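Penicillin-binding protein PbpB (Mycobacterium tuberculosis, PDB 6KGU) synthesises cross-linked peptidoglycan from lipid intermediates for the mycobacterial cell wall and is a target of beta-lactam antibiotics such as aztreonam. Local coordinates at residues Q398-D403 against R432-Q437; A16-I21 against A157-T162. One frame throughout, in Å; residues are numbered along the deposited sequence. Where two conformers were deposited one is given.

Contact 1. Residues Q398-D403 against R432-Q437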
# COMPACT_ATOMS: atom_id res chain seq x y z
N GLN A 398 3.11 -7.99 0.41
CA GLN A 398 3.32 -8.62 1.71
C GLN A 398 3.25 -10.13 1.61
O GLN A 398 4.01 -10.85 2.29
CB GLN A 398 2.28 -8.10 2.72
CG GLN A 398 2.48 -8.64 4.12
CD GLN A 398 1.85 -9.99 4.30
OE1 GLN A 398 0.91 -10.35 3.59
NE2 GLN A 398 2.39 -10.77 5.23
N ALA A 399 2.35 -10.65 0.77
CA ALA A 399 2.24 -12.10 0.59
C ALA A 399 3.56 -12.68 0.10
O ALA A 399 4.02 -13.73 0.58
CB ALA A 399 1.13 -12.44 -0.41
N ILE A 400 4.17 -12.01 -0.88
CA ILE A 400 5.43 -12.47 -1.44
C ILE A 400 6.57 -12.25 -0.46
O ILE A 400 7.49 -13.07 -0.35
CB ILE A 400 5.66 -11.72 -2.78
CG1 ILE A 400 4.65 -12.20 -3.83
CG2 ILE A 400 7.12 -11.86 -3.24
CD1 ILE A 400 4.78 -13.71 -4.14
N ALA A 401 6.52 -11.14 0.28
CA ALA A 401 7.51 -10.90 1.33
C ALA A 401 7.48 -12.00 2.39
O ALA A 401 8.53 -12.42 2.90
CB ALA A 401 7.25 -9.54 1.97
N ASN A 402 6.29 -12.47 2.74
CA ASN A 402 6.13 -13.45 3.82
C ASN A 402 6.15 -14.88 3.28
O ASN A 402 5.34 -15.72 3.69
CB ASN A 402 4.85 -13.16 4.60
CG ASN A 402 4.73 -13.97 5.87
OD1 ASN A 402 5.70 -14.16 6.61
ND2 ASN A 402 3.52 -14.47 6.13
N ASP A 403 7.04 -15.15 2.31
CA ASP A 403 7.29 -16.50 1.82
C ASP A 403 6.02 -17.13 1.27
O ASP A 403 5.80 -18.34 1.41
CB ASP A 403 7.91 -17.38 2.92
CG ASP A 403 9.44 -17.27 2.94
OD1 ASP A 403 10.00 -16.65 2.01
OD2 ASP A 403 10.08 -17.79 3.88
N ARG A 432 -2.31 -18.92 2.04
CA ARG A 432 -1.25 -19.41 1.16
C ARG A 432 -1.56 -19.02 -0.28
O ARG A 432 -2.56 -19.48 -0.85
CB ARG A 432 -1.12 -20.92 1.33
CG ARG A 432 -0.28 -21.67 0.27
CD ARG A 432 1.21 -21.39 0.40
NE ARG A 432 1.75 -21.73 1.71
CZ ARG A 432 2.97 -21.39 2.10
NH1 ARG A 432 3.78 -20.72 1.27
NH2 ARG A 432 3.39 -21.70 3.32
N VAL A 433 -0.74 -18.15 -0.87
CA VAL A 433 -0.91 -17.70 -2.25
C VAL A 433 0.01 -18.47 -3.20
O VAL A 433 -0.43 -18.95 -4.24
CB VAL A 433 -0.64 -16.18 -2.36
CG1 VAL A 433 -0.80 -15.72 -3.81
CG2 VAL A 433 -1.55 -15.38 -1.41
N VAL A 434 1.29 -18.54 -2.87
CA VAL A 434 2.27 -19.32 -3.61
C VAL A 434 3.19 -19.98 -2.59
O VAL A 434 3.17 -19.63 -1.41
CB VAL A 434 3.10 -18.46 -4.60
CG1 VAL A 434 2.21 -17.84 -5.66
CG2 VAL A 434 3.89 -17.40 -3.82
N SER A 435 4.01 -20.92 -3.06
CA SER A 435 4.93 -21.58 -2.14
C SER A 435 6.02 -20.62 -1.67
O SER A 435 6.25 -19.56 -2.27
CB SER A 435 5.57 -22.82 -2.79
OG SER A 435 6.53 -22.45 -3.78
N ALA A 436 6.71 -21.01 -0.59
CA ALA A 436 7.86 -20.23 -0.14
C ALA A 436 8.90 -20.12 -1.24
O ALA A 436 9.47 -19.05 -1.46
CB ALA A 436 8.47 -20.86 1.12
N GLN A 437 9.12 -21.22 -1.97
CA GLN A 437 10.12 -21.24 -3.03
C GLN A 437 9.77 -20.28 -4.16
O GLN A 437 10.64 -19.61 -4.70
CB GLN A 437 10.29 -22.68 -3.55
CG GLN A 437 11.05 -22.77 -4.86
CD GLN A 437 12.54 -22.47 -4.69
OE1 GLN A 437 13.21 -22.12 -5.65
NE2 GLN A 437 13.03 -22.55 -3.48
O HOH W 1 5.94 -20.33 4.10
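Arg432 meets Asp403 through a side chain that starts out in the wrong direction. Its CB points away from residues 398-403, and CG lies anti to the backbone N. Bends at chi2 (71°) and chi3 (57°) then place CD and NE so that the chain curls back over its own segment, and the guanidinium arrives beside the turn that follows helix 390-401. There Arg432 NH1 does double duty, donating a nearly straight bond (166°) to Val434 O at 3.0 Å, with the acceptor close to the guanidinium plane, and a weak, bent one to Asp403 O, 3.1 Å from NH1. Arg432 NH2 ends the chain by donating to a water 3.0 Å away, at the edge of the group; that water in turn bonds weakly to Asp403 O. The same carbonyl oxygen also takes a CA-H...O contact from Ala436, with CA and O 3.2 Å apart, so several modest interactions share one acceptor. Close by, the CB atoms of Asp403 and Ala436 meet at 4.0 Å, while Asp403 OD1 forms a salt bridge with Arg443, about two turns further along helix 436-445.

The apolar half lies deeper. Ile400 CD1 rests on Val434 CG2 at 3.8 Å, the two side chains crossing obliquely, and both also touch Ser277 of helix 272-281. Ala399 CB faces Val433 CG2 at 4.1 Å. Two helix ends are thus brought together: Asn402 and Asp403 leave one helix, the latter with positive phi, and Ser435 N-caps the next, its OG bonded to Thr438 N. Such packing of a helix exit against a helix entrance, over the helix that follows Ser269, the probable acylated serine, belongs to the helical part of the penicillin-binding transpeptidase fold.

Contact 2. Residues A16-I21 against A157-T162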
# COMPACT_ATOMS: atom_id res chain seq x y z
N ALA A 16 -18.55 8.41 32.05
CA ALA A 16 -17.41 7.60 31.66
C ALA A 16 -16.30 8.48 31.09
O ALA A 16 -16.57 9.44 30.35
CB ALA A 16 -17.82 6.56 30.63
N ALA A 17 -15.06 8.17 31.43
CA ALA A 17 -13.90 8.88 30.91
C ALA A 17 -13.44 8.26 29.59
O ALA A 17 -13.25 7.04 29.51
CB ALA A 17 -12.76 8.88 31.92
N ARG A 18 -13.26 9.09 28.57
CA ARG A 18 -12.89 8.58 27.25
C ARG A 18 -11.52 7.92 27.28
O ARG A 18 -10.58 8.43 27.90
CB ARG A 18 -12.92 9.70 26.22
CG ARG A 18 -12.84 9.19 24.78
CD ARG A 18 -13.17 10.30 23.78
NE ARG A 18 -13.14 9.81 22.40
CZ ARG A 18 -14.18 9.22 21.80
NH1 ARG A 18 -15.32 9.04 22.47
NH2 ARG A 18 -14.08 8.81 20.55
N GLY A 19 -11.41 6.79 26.61
CA GLY A 19 -10.13 6.12 26.49
C GLY A 19 -9.21 6.80 25.49
O GLY A 19 -9.60 7.67 24.71
N SER A 20 -7.95 6.40 25.53
CA SER A 20 -6.91 6.98 24.68
C SER A 20 -6.68 6.13 23.43
O SER A 20 -7.06 4.96 23.37
CB SER A 20 -5.60 7.11 25.46
OG SER A 20 -5.73 8.02 26.54
N ILE A 21 -6.04 6.74 22.44
CA ILE A 21 -5.54 6.05 21.26
C ILE A 21 -4.03 6.22 21.26
O ILE A 21 -3.53 7.35 21.25
CB ILE A 21 -6.16 6.61 19.96
CG1 ILE A 21 -7.69 6.49 19.96
CG2 ILE A 21 -5.54 5.91 18.73
CD1 ILE A 21 -8.39 7.15 18.76
N ALA A 157 -17.67 3.50 20.57
CA ALA A 157 -18.23 2.70 21.66
C ALA A 157 -17.13 2.13 22.54
O ALA A 157 -17.26 2.12 23.77
CB ALA A 157 -19.11 1.58 21.10
N VAL A 158 -16.03 1.67 21.94
CA VAL A 158 -14.90 1.18 22.72
C VAL A 158 -14.25 2.33 23.49
O VAL A 158 -13.88 2.18 24.66
CB VAL A 158 -13.88 0.48 21.80
CG1 VAL A 158 -12.67 0.03 22.59
CG2 VAL A 158 -14.53 -0.71 21.09
N LEU A 159 -14.09 3.48 22.84
CA LEU A 159 -13.41 4.61 23.46
C LEU A 159 -14.30 5.37 24.44
O LEU A 159 -13.79 5.92 25.44
CB LEU A 159 -12.91 5.57 22.36
CG LEU A 159 -11.77 5.05 21.46
CD1 LEU A 159 -11.65 5.88 20.17
CD2 LEU A 159 -10.43 5.06 22.25
N ALA A 160 -15.60 5.45 24.18
CA ALA A 160 -16.49 6.27 25.01
C ALA A 160 -16.92 5.57 26.29
O ALA A 160 -17.24 6.25 27.27
CB ALA A 160 -17.73 6.67 24.22
N GLY A 161 -16.98 4.24 26.29
CA GLY A 161 -17.56 3.56 27.43
C GLY A 161 -19.04 3.88 27.59
O GLY A 161 -19.74 4.25 26.64
N THR A 162 -19.53 3.72 28.82
CA THR A 162 -20.94 3.93 29.13
C THR A 162 -21.07 4.63 30.47
O THR A 162 -20.50 4.17 31.46
CB THR A 162 -21.69 2.60 29.16
OG1 THR A 162 -21.45 1.88 27.95
CG2 THR A 162 -23.21 2.83 29.34
O HOH W 2 -16.57 8.92 27.44
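A loop strapped over the last turn of a helix makes this contact: Ala16-Ile21, leading into strand 21-22 of the N-terminal region, runs almost antiparallel to the end of helix 156-160. The polar anchor is a single backbone bond, from Gly19 N to Leu159 O, 2.8 Å long and nearly straight (171°), which satisfies a carbonyl at the C-terminal end of the helix. The next carbonyl is served by water, since one molecule donates both to Ala160 O (2.8 Å) and to Ala16 O. Ala16 CB presses in beside it, 3.4 Å from Ala160 O.

Side chains of the loop then close around Leu159. Arg18 has CG anti to the backbone N (chi1 -168°) and stays extended as far as NE; chi4 (85°) then turns CZ so that the guanidinium lies flat against the leucine, with Leu159 CB over the centre of one face, 3.8 Å above the plane. Salt bridges from NH1 to Asp156 and from NH2 to Glu152 fix the rotation of the group. Both leucine methyls touch Ile21: its CG1 lies against CD2 and CD1, and its CD1 meets Leu159 CD1 at 3.8 Å, the side chains crossing at about a right angle. Leu159 CD1 also lies by Arg18 NH2, and Leu159 CD2 is 3.6 Å from Ser20 O. Gly161, with positive phi, lets the chain leave the helix here. Arg18 and Gly19 open the Arg-Gly-x-x-x-Asp-Arg sequence, a signature of the N-terminal module of class B penicillin-binding proteins.

Overall arrangement
The two contacts sit in different regions of an elongated chain. Contact 2 lies in the dimerisation-family region, about 30 Å from the centre of the chain, and contact 1 in the transpeptidase region, about 17 Å from it. Their centres are 39 Å apart and their nearest atoms about 22 Å, so they do not touch, and contact 2 is complete in sequence before contact 1 begins. Neither belongs to the aztreonam pocket. Contact 1 packs on helix 272-281, which starts just after Ser269, the acylated serine by similarity. Contact 2 joins a loop to a short helix within the distant N-terminal module; its Thr162 side chain lies about 12 Å from a bound cobalt ion.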